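Local coordinates for protein transcriptional regulators (LACI-FAMILY TRANSCRIPTIONAL REGULATORY PROTEIN) (Corynebacterium glutamicum, PDB 3GYB) that probably regulates transcription as a LacI-family DNA-binding protein, with a two-lobed part related to the periplasmic sugar-binding proteins, at residues A9-D14 / D51-A56; A122-G127 / T165-L170. One frame throughout, in Å; residues are numbered along the deposited sequence.

Interaction 1. Residues A9-D14 / D51-A56; sequences AVLIDD and DPITSA
Leu11 reaches from strand 7-12 to helix 52-57 and forks there, one methyl going to Ala56 and the other to Pro52 and Ile53. This is the interior of a beta-alpha-beta crossover in the first lobe of a periplasmic-binding-protein-like fold. The helix lies on the connection from strand 37-41 to strand 63-67 and passes over the strand between them, running nearly antiparallel to it, at 160°. No hydrogen bond joins the two segments, so the fit depends on the shapes of apolar groups. Chi1 of Leu11 (-78°) sets CG beside the backbone N, and the branch there sends the two methyls to different residues. CD1 goes to the CB of Ala56, 3.8 Å away, while CD2 lies 4.0 Å from the CB of Pro52. The leucine crosses both the proline and Ile53 at about a right angle. Ile53 starts with its CB directed away from the strand, but its longer branch bends back, and CD1 comes within 3.4 Å of Leu11 CD2, tighter than usual van der Waals contact. Leucine suits this place because its two terminal methyls can meet three helix residues. Proline suits the first turn of a helix, where its missing N-H costs no helical bond, and here its ring carbons add apolar surface. Asp51, just before the helix, points elsewhere and forms a salt bridge with Arg37 of the second subunit, so the start of this helix also belongs to the dimer contact. The two backbones come closest where both residues are alanine, with the CA of Ala9 5.8 Å from that of Ala56. Alanine's lone methyl allows this: Ala9 CB points almost straight at Ala56 CB, which presents its flank 3.7 Å away.

Interaction 2. Residues A122-G127 / T165-L170; sequences AHLRVG and TETLAL
Leu124, the last residue of strand 121-124, sends its side chain to Thr167 and Leu170 of helix 160-173. The setting is a beta-alpha-beta crossover of the second lobe, in which this helix leads from strand 150-151 to strand 179-182 and covers the strand between them. The CB of Leu124 is not aimed at the helix and has no contact with it. The first torsion (chi1 -70°) puts CG beside the backbone N, where it comes to 4.2 Å from Thr167 OG1. Beyond it CD1 extends anti to CA (chi2 176°) and closes to 3.2 Å from the same oxygen. That hydroxyl is buried among apolar groups, yet it is satisfied by donating to the carbonyl O of Gly163, one turn back in the helix, which makes threonine acceptable here. CD2 stays 4.0 Å from Thr167 OG1 and also lies 4.0 Å from Leu170 CD2, with Glu166 CB at a looser 4.4 Å; the carboxylate of Glu166 meets Asn152 instead. Leu170, with CG anti to its backbone N, reaches a small neighbour: its CD2 lies 3.7 Å from the CB of Ala122.

Interaction 1 comes first along the chain, complete before the segments of interaction 2 begin, and their centres lie 28 Å apart; the nearest atoms are about 8 Å from each other and do not touch. They occupy different lobes, yet both helices pack on mixed beta-sheet whose strands run through the two lobes, and they repeat one topology. In each, a helix joins two strands that flank a third and packs nearly antiparallel on that middle strand: 7-12 between 37-41 and 63-67, then 121-124 between 150-151 and 179-182. In each lobe the crossover helix is thus seated on the sheet through a buried apolar contact, consistent with two similarly built halves, as in periplasmic binding proteins.

Interaction 1. Residues A9-D14 / D51-A56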
ATOM      1  N   ALA A   9       1.350  17.877   9.856  1.00 15.23           N
ATOM      2  CA  ALA A   9       0.351  17.215   9.027  1.00 14.33           C
ATOM      3  C   ALA A   9       1.017  16.791   7.724  1.00 14.44           C
ATOM      4  O   ALA A   9       1.762  17.561   7.124  1.00 14.50           O
ATOM      5  CB  ALA A   9      -0.807  18.169   8.740  1.00 14.41           C
ATOM      6  N   VAL A  10       0.755  15.563   7.296  1.00 12.90           N
ATOM      7  CA  VAL A  10       1.328  15.060   6.060  1.00 14.06           C
ATOM      8  C   VAL A  10       0.186  14.720   5.109  1.00 13.74           C
ATOM      9  O   VAL A  10      -0.649  13.865   5.411  1.00 15.11           O
ATOM     10  CB  VAL A  10       2.184  13.801   6.320  1.00 13.71           C
ATOM     11  CG1 VAL A  10       2.827  13.332   5.023  1.00 13.03           C
ATOM     12  CG2 VAL A  10       3.256  14.114   7.360  1.00 13.20           C
ATOM     13  N   LEU A  11       0.146  15.393   3.963  1.00 14.69           N
ATOM     14  CA  LEU A  11      -0.913  15.159   2.989  1.00 15.04           C
ATOM     15  C   LEU A  11      -0.499  14.259   1.833  1.00 14.57           C
ATOM     16  O   LEU A  11       0.474  14.539   1.134  1.00 14.01           O
ATOM     17  CB  LEU A  11      -1.419  16.495   2.427  1.00 16.24           C
ATOM     18  CG  LEU A  11      -2.367  17.320   3.303  1.00 17.80           C
ATOM     19  CD1 LEU A  11      -1.686  17.735   4.602  1.00 18.13           C
ATOM     20  CD2 LEU A  11      -2.806  18.543   2.521  1.00 19.67           C
ATOM     21  N   ILE A  12      -1.237  13.168   1.640  1.00 14.02           N
ATOM     22  CA  ILE A  12      -0.963  12.256   0.535  1.00 14.82           C
ATOM     23  C   ILE A  12      -2.269  12.076  -0.220  1.00 15.31           C
ATOM     24  O   ILE A  12      -3.331  12.445   0.281  1.00 15.12           O
ATOM     25  CB  ILE A  12      -0.466  10.880   1.016  1.00 16.32           C
ATOM     26  CG1 ILE A  12      -1.536  10.219   1.885  1.00 17.18           C
ATOM     27  CG2 ILE A  12       0.847  11.042   1.775  1.00 16.24           C
ATOM     28  CD1 ILE A  12      -1.270   8.748   2.154  1.00 20.61           C
ATOM     29  N   ASP A  13      -2.206  11.513  -1.419  1.00 14.88           N
ATOM     30  CA  ASP A  13      -3.420  11.340  -2.200  1.00 16.65           C
ATOM     31  C   ASP A  13      -4.235  10.091  -1.932  1.00 16.16           C
ATOM     32  O   ASP A  13      -5.436  10.172  -1.690  1.00 17.79           O
ATOM     33  CB  ASP A  13      -3.109  11.357  -3.700  1.00 18.40           C
ATOM     34  CG  ASP A  13      -2.815  12.740  -4.218  1.00 19.38           C
ATOM     35  OD1 ASP A  13      -3.610  13.656  -3.929  1.00 22.49           O
ATOM     36  OD2 ASP A  13      -1.797  12.904  -4.917  1.00 21.99           O
ATOM     37  N   ASP A  14      -3.574   8.941  -1.961  1.00 16.31           N
ATOM     38  CA  ASP A  14      -4.282   7.672  -1.842  1.00 15.96           C
ATOM     39  C   ASP A  14      -3.476   6.598  -1.108  1.00 14.70           C
ATOM     40  O   ASP A  14      -2.347   6.305  -1.478  1.00 14.73           O
ATOM     41  CB  ASP A  14      -4.599   7.243  -3.280  1.00 14.83           C
ATOM     42  CG  ASP A  14      -5.403   5.973  -3.375  1.00 17.67           C
ATOM     43  OD1 ASP A  14      -5.669   5.332  -2.343  1.00 17.57           O
ATOM     44  OD2 ASP A  14      -5.762   5.624  -4.520  1.00 21.33           O
ATOM     45  N   ASP A  51     -10.824  19.611  -0.007  1.00 24.28           N
ATOM     46  CA  ASP A  51     -10.101  20.642   0.724  1.00 23.12           C
ATOM     47  C   ASP A  51      -9.264  20.066   1.870  1.00 21.70           C
ATOM     48  O   ASP A  51      -9.456  20.412   3.037  1.00 20.10           O
ATOM     49  CB  ASP A  51     -11.094  21.683   1.254  1.00 25.29           C
ATOM     50  CG  ASP A  51     -12.162  21.076   2.146  1.00 27.33           C
ATOM     51  OD1 ASP A  51     -12.422  19.857   2.036  1.00 27.25           O
ATOM     52  OD2 ASP A  51     -12.757  21.826   2.951  1.00 27.89           O
ATOM     53  N   PRO A  52      -8.310  19.182   1.541  1.00 20.06           N
ATOM     54  CA  PRO A  52      -7.443  18.558   2.547  1.00 19.66           C
ATOM     55  C   PRO A  52      -6.621  19.534   3.389  1.00 19.79           C
ATOM     56  O   PRO A  52      -6.248  19.220   4.518  1.00 18.83           O
ATOM     57  CB  PRO A  52      -6.569  17.623   1.715  1.00 19.91           C
ATOM     58  CG  PRO A  52      -6.498  18.315   0.389  1.00 20.77           C
ATOM     59  CD  PRO A  52      -7.925  18.757   0.185  1.00 21.40           C
ATOM     60  N   ILE A  53      -6.330  20.712   2.847  1.00 20.56           N
ATOM     61  CA  ILE A  53      -5.558  21.694   3.598  1.00 21.12           C
ATOM     62  C   ILE A  53      -6.362  22.169   4.803  1.00 21.85           C
ATOM     63  O   ILE A  53      -5.820  22.341   5.897  1.00 20.43           O
ATOM     64  CB  ILE A  53      -5.176  22.905   2.718  1.00 22.51           C
ATOM     65  CG1 ILE A  53      -4.207  22.462   1.621  1.00 23.92           C
ATOM     66  CG2 ILE A  53      -4.530  23.992   3.569  1.00 23.03           C
ATOM     67  CD1 ILE A  53      -2.883  21.970   2.150  1.00 27.22           C
ATOM     68  N   THR A  54      -7.661  22.376   4.603  1.00 21.88           N
ATOM     69  CA  THR A  54      -8.519  22.812   5.696  1.00 23.90           C
ATOM     70  C   THR A  54      -8.555  21.715   6.761  1.00 22.78           C
ATOM     71  O   THR A  54      -8.625  21.997   7.955  1.00 22.70           O
ATOM     72  CB  THR A  54      -9.947  23.103   5.208  1.00 26.03           C
ATOM     73  OG1 THR A  54     -10.536  21.902   4.699  1.00 32.83           O
ATOM     74  CG2 THR A  54      -9.922  24.151   4.111  1.00 26.00           C
ATOM     75  N   SER A  55      -8.498  20.461   6.321  1.00 21.76           N
ATOM     76  CA  SER A  55      -8.503  19.337   7.251  1.00 20.80           C
ATOM     77  C   SER A  55      -7.214  19.370   8.070  1.00 20.87           C
ATOM     78  O   SER A  55      -7.235  19.184   9.285  1.00 21.78           O
ATOM     79  CB  SER A  55      -8.598  18.009   6.492  1.00 20.69           C
ATOM     80  OG  SER A  55      -9.826  17.899   5.790  1.00 19.65           O
ATOM     81  N   ALA A  56      -6.092  19.611   7.401  1.00 21.32           N
ATOM     82  CA  ALA A  56      -4.807  19.669   8.087  1.00 22.49           C
ATOM     83  C   ALA A  56      -4.800  20.792   9.119  1.00 23.32           C
ATOM     84  O   ALA A  56      -4.346  20.613  10.249  1.00 24.39           O
ATOM     85  CB  ALA A  56      -3.686  19.883   7.081  1.00 20.90           C
TER

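Interaction 2. Residues A122-G127 / T165-L170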
ATOM      1  N   ALA A 122       5.874   1.644 -25.323  1.00 12.93           N
ATOM      2  CA  ALA A 122       4.694   2.419 -24.968  1.00 12.72           C
ATOM      3  C   ALA A 122       4.788   2.936 -23.540  1.00 12.77           C
ATOM      4  O   ALA A 122       5.452   2.338 -22.693  1.00 12.12           O
ATOM      5  CB  ALA A 122       3.443   1.573 -25.134  1.00 14.37           C
ATOM      6  N   HIS A 123       4.112   4.051 -23.285  1.00 12.63           N
ATOM      7  CA  HIS A 123       4.099   4.666 -21.962  1.00 11.52           C
ATOM      8  C   HIS A 123       2.688   4.731 -21.399  1.00 12.29           C
ATOM      9  O   HIS A 123       1.761   5.151 -22.091  1.00 12.59           O
ATOM     10  CB  HIS A 123       4.661   6.089 -22.043  1.00 11.75           C
ATOM     11  CG  HIS A 123       4.563   6.862 -20.761  1.00 12.36           C
ATOM     12  ND1 HIS A 123       5.239   6.497 -19.617  1.00 11.85           N
ATOM     13  CD2 HIS A 123       3.911   8.010 -20.461  1.00 12.81           C
ATOM     14  CE1 HIS A 123       5.013   7.390 -18.670  1.00 11.49           C
ATOM     15  NE2 HIS A 123       4.210   8.319 -19.157  1.00 13.13           N
ATOM     16  N   LEU A 124       2.520   4.293 -20.155  1.00 10.86           N
ATOM     17  CA  LEU A 124       1.217   4.374 -19.500  1.00 12.97           C
ATOM     18  C   LEU A 124       1.290   5.643 -18.669  1.00 13.61           C
ATOM     19  O   LEU A 124       2.030   5.707 -17.691  1.00 15.08           O
ATOM     20  CB  LEU A 124       0.982   3.163 -18.594  1.00 14.59           C
ATOM     21  CG  LEU A 124       0.768   1.850 -19.337  1.00 15.70           C
ATOM     22  CD1 LEU A 124       0.643   0.703 -18.342  1.00 16.64           C
ATOM     23  CD2 LEU A 124      -0.491   1.964 -20.188  1.00 18.72           C
ATOM     24  N   ARG A 125       0.527   6.658 -19.051  1.00 15.64           N
ATOM     25  CA  ARG A 125       0.597   7.920 -18.332  1.00 15.61           C
ATOM     26  C   ARG A 125      -0.391   8.146 -17.199  1.00 15.71           C
ATOM     27  O   ARG A 125      -1.392   7.448 -17.070  1.00 15.16           O
ATOM     28  CB  ARG A 125       0.529   9.093 -19.324  1.00 21.97           C
ATOM     29  CG  ARG A 125      -0.686   9.121 -20.215  1.00 23.62           C
ATOM     30  CD  ARG A 125      -0.562  10.210 -21.292  1.00 24.24           C
ATOM     31  NE  ARG A 125      -0.254  11.527 -20.737  1.00 23.53           N
ATOM     32  CZ  ARG A 125      -0.292  12.661 -21.433  1.00 25.16           C
ATOM     33  NH1 ARG A 125      -0.630  12.646 -22.717  1.00 22.82           N
ATOM     34  NH2 ARG A 125       0.000  13.815 -20.845  1.00 23.80           N
ATOM     35  N   VAL A 126      -0.060   9.138 -16.379  1.00 17.34           N
ATOM     36  CA  VAL A 126      -0.852   9.558 -15.230  1.00 19.30           C
ATOM     37  C   VAL A 126      -1.014  11.075 -15.364  1.00 20.10           C
ATOM     38  O   VAL A 126      -0.098  11.758 -15.818  1.00 18.83           O
ATOM     39  CB  VAL A 126      -0.123   9.221 -13.913  1.00 21.26           C
ATOM     40  CG1 VAL A 126      -0.888   9.783 -12.731  1.00 24.45           C
ATOM     41  CG2 VAL A 126       0.022   7.712 -13.781  1.00 23.88           C
ATOM     42  N   GLY A 127      -2.170  11.599 -14.962  1.00 19.80           N
ATOM     43  CA  GLY A 127      -2.424  13.025 -15.097  1.00 22.06           C
ATOM     44  C   GLY A 127      -1.861  13.984 -14.062  1.00 23.13           C
ATOM     45  O   GLY A 127      -2.235  15.158 -14.044  1.00 25.82           O
ATOM     46  N   THR A 165      -6.904  -2.086 -17.103  1.00 10.88           N
ATOM     47  CA  THR A 165      -7.735  -1.898 -18.290  1.00 10.24           C
ATOM     48  C   THR A 165      -7.054  -1.093 -19.387  1.00 10.33           C
ATOM     49  O   THR A 165      -7.254  -1.371 -20.571  1.00 10.46           O
ATOM     50  CB  THR A 165      -9.092  -1.261 -17.929  1.00 11.51           C
ATOM     51  OG1 THR A 165      -8.893   0.024 -17.332  1.00 11.83           O
ATOM     52  CG2 THR A 165      -9.838  -2.163 -16.947  1.00 13.08           C
ATOM     53  N   GLU A 166      -6.245  -0.109 -19.007  1.00  9.97           N
ATOM     54  CA  GLU A 166      -5.530   0.677 -20.010  1.00 10.47           C
ATOM     55  C   GLU A 166      -4.505  -0.190 -20.741  1.00 10.73           C
ATOM     56  O   GLU A 166      -4.295  -0.027 -21.944  1.00 11.74           O
ATOM     57  CB  GLU A 166      -4.803   1.864 -19.368  1.00 10.72           C
ATOM     58  CG  GLU A 166      -5.702   3.009 -18.940  1.00 12.30           C
ATOM     59  CD  GLU A 166      -6.408   3.661 -20.113  1.00 11.82           C
ATOM     60  OE1 GLU A 166      -5.729   4.009 -21.105  1.00 13.89           O
ATOM     61  OE2 GLU A 166      -7.637   3.836 -20.039  1.00 11.82           O
ATOM     62  N   THR A 167      -3.852  -1.100 -20.024  1.00 11.16           N
ATOM     63  CA  THR A 167      -2.862  -1.953 -20.666  1.00 10.39           C
ATOM     64  C   THR A 167      -3.534  -2.950 -21.601  1.00 10.27           C
ATOM     65  O   THR A 167      -3.046  -3.201 -22.704  1.00 10.44           O
ATOM     66  CB  THR A 167      -1.994  -2.712 -19.634  1.00 10.16           C
ATOM     67  OG1 THR A 167      -1.253  -1.768 -18.856  1.00 11.49           O
ATOM     68  CG2 THR A 167      -1.006  -3.643 -20.341  1.00 12.17           C
ATOM     69  N   LEU A 168      -4.656  -3.518 -21.173  1.00 10.17           N
ATOM     70  CA  LEU A 168      -5.364  -4.456 -22.032  1.00 10.37           C
ATOM     71  C   LEU A 168      -5.814  -3.750 -23.310  1.00 11.68           C
ATOM     72  O   LEU A 168      -5.766  -4.328 -24.394  1.00 11.13           O
ATOM     73  CB  LEU A 168      -6.581  -5.042 -21.313  1.00 12.38           C
ATOM     74  CG  LEU A 168      -6.297  -6.081 -20.227  1.00 11.93           C
ATOM     75  CD1 LEU A 168      -7.618  -6.498 -19.586  1.00 13.84           C
ATOM     76  CD2 LEU A 168      -5.588  -7.293 -20.826  1.00 12.62           C
ATOM     77  N   ALA A 169      -6.253  -2.502 -23.178  1.00 10.09           N
ATOM     78  CA  ALA A 169      -6.707  -1.743 -24.343  1.00 10.40           C
ATOM     79  C   ALA A 169      -5.526  -1.356 -25.232  1.00 12.17           C
ATOM     80  O   ALA A 169      -5.597  -1.476 -26.453  1.00 12.45           O
ATOM     81  CB  ALA A 169      -7.458  -0.494 -23.893  1.00  9.95           C
ATOM     82  N   LEU A 170      -4.442  -0.900 -24.616  1.00 11.07           N
ATOM     83  CA  LEU A 170      -3.243  -0.494 -25.352  1.00 13.13           C
ATOM     84  C   LEU A 170      -2.650  -1.626 -26.187  1.00 13.48           C
ATOM     85  O   LEU A 170      -2.325  -1.440 -27.363  1.00 12.17           O
ATOM     86  CB  LEU A 170      -2.180   0.011 -24.370  1.00 15.83           C
ATOM     87  CG  LEU A 170      -0.815   0.384 -24.954  1.00 20.40           C
ATOM     88  CD1 LEU A 170      -0.932   1.682 -25.728  1.00 22.64           C
ATOM     89  CD2 LEU A 170       0.199   0.522 -23.830  1.00 21.38           C
TER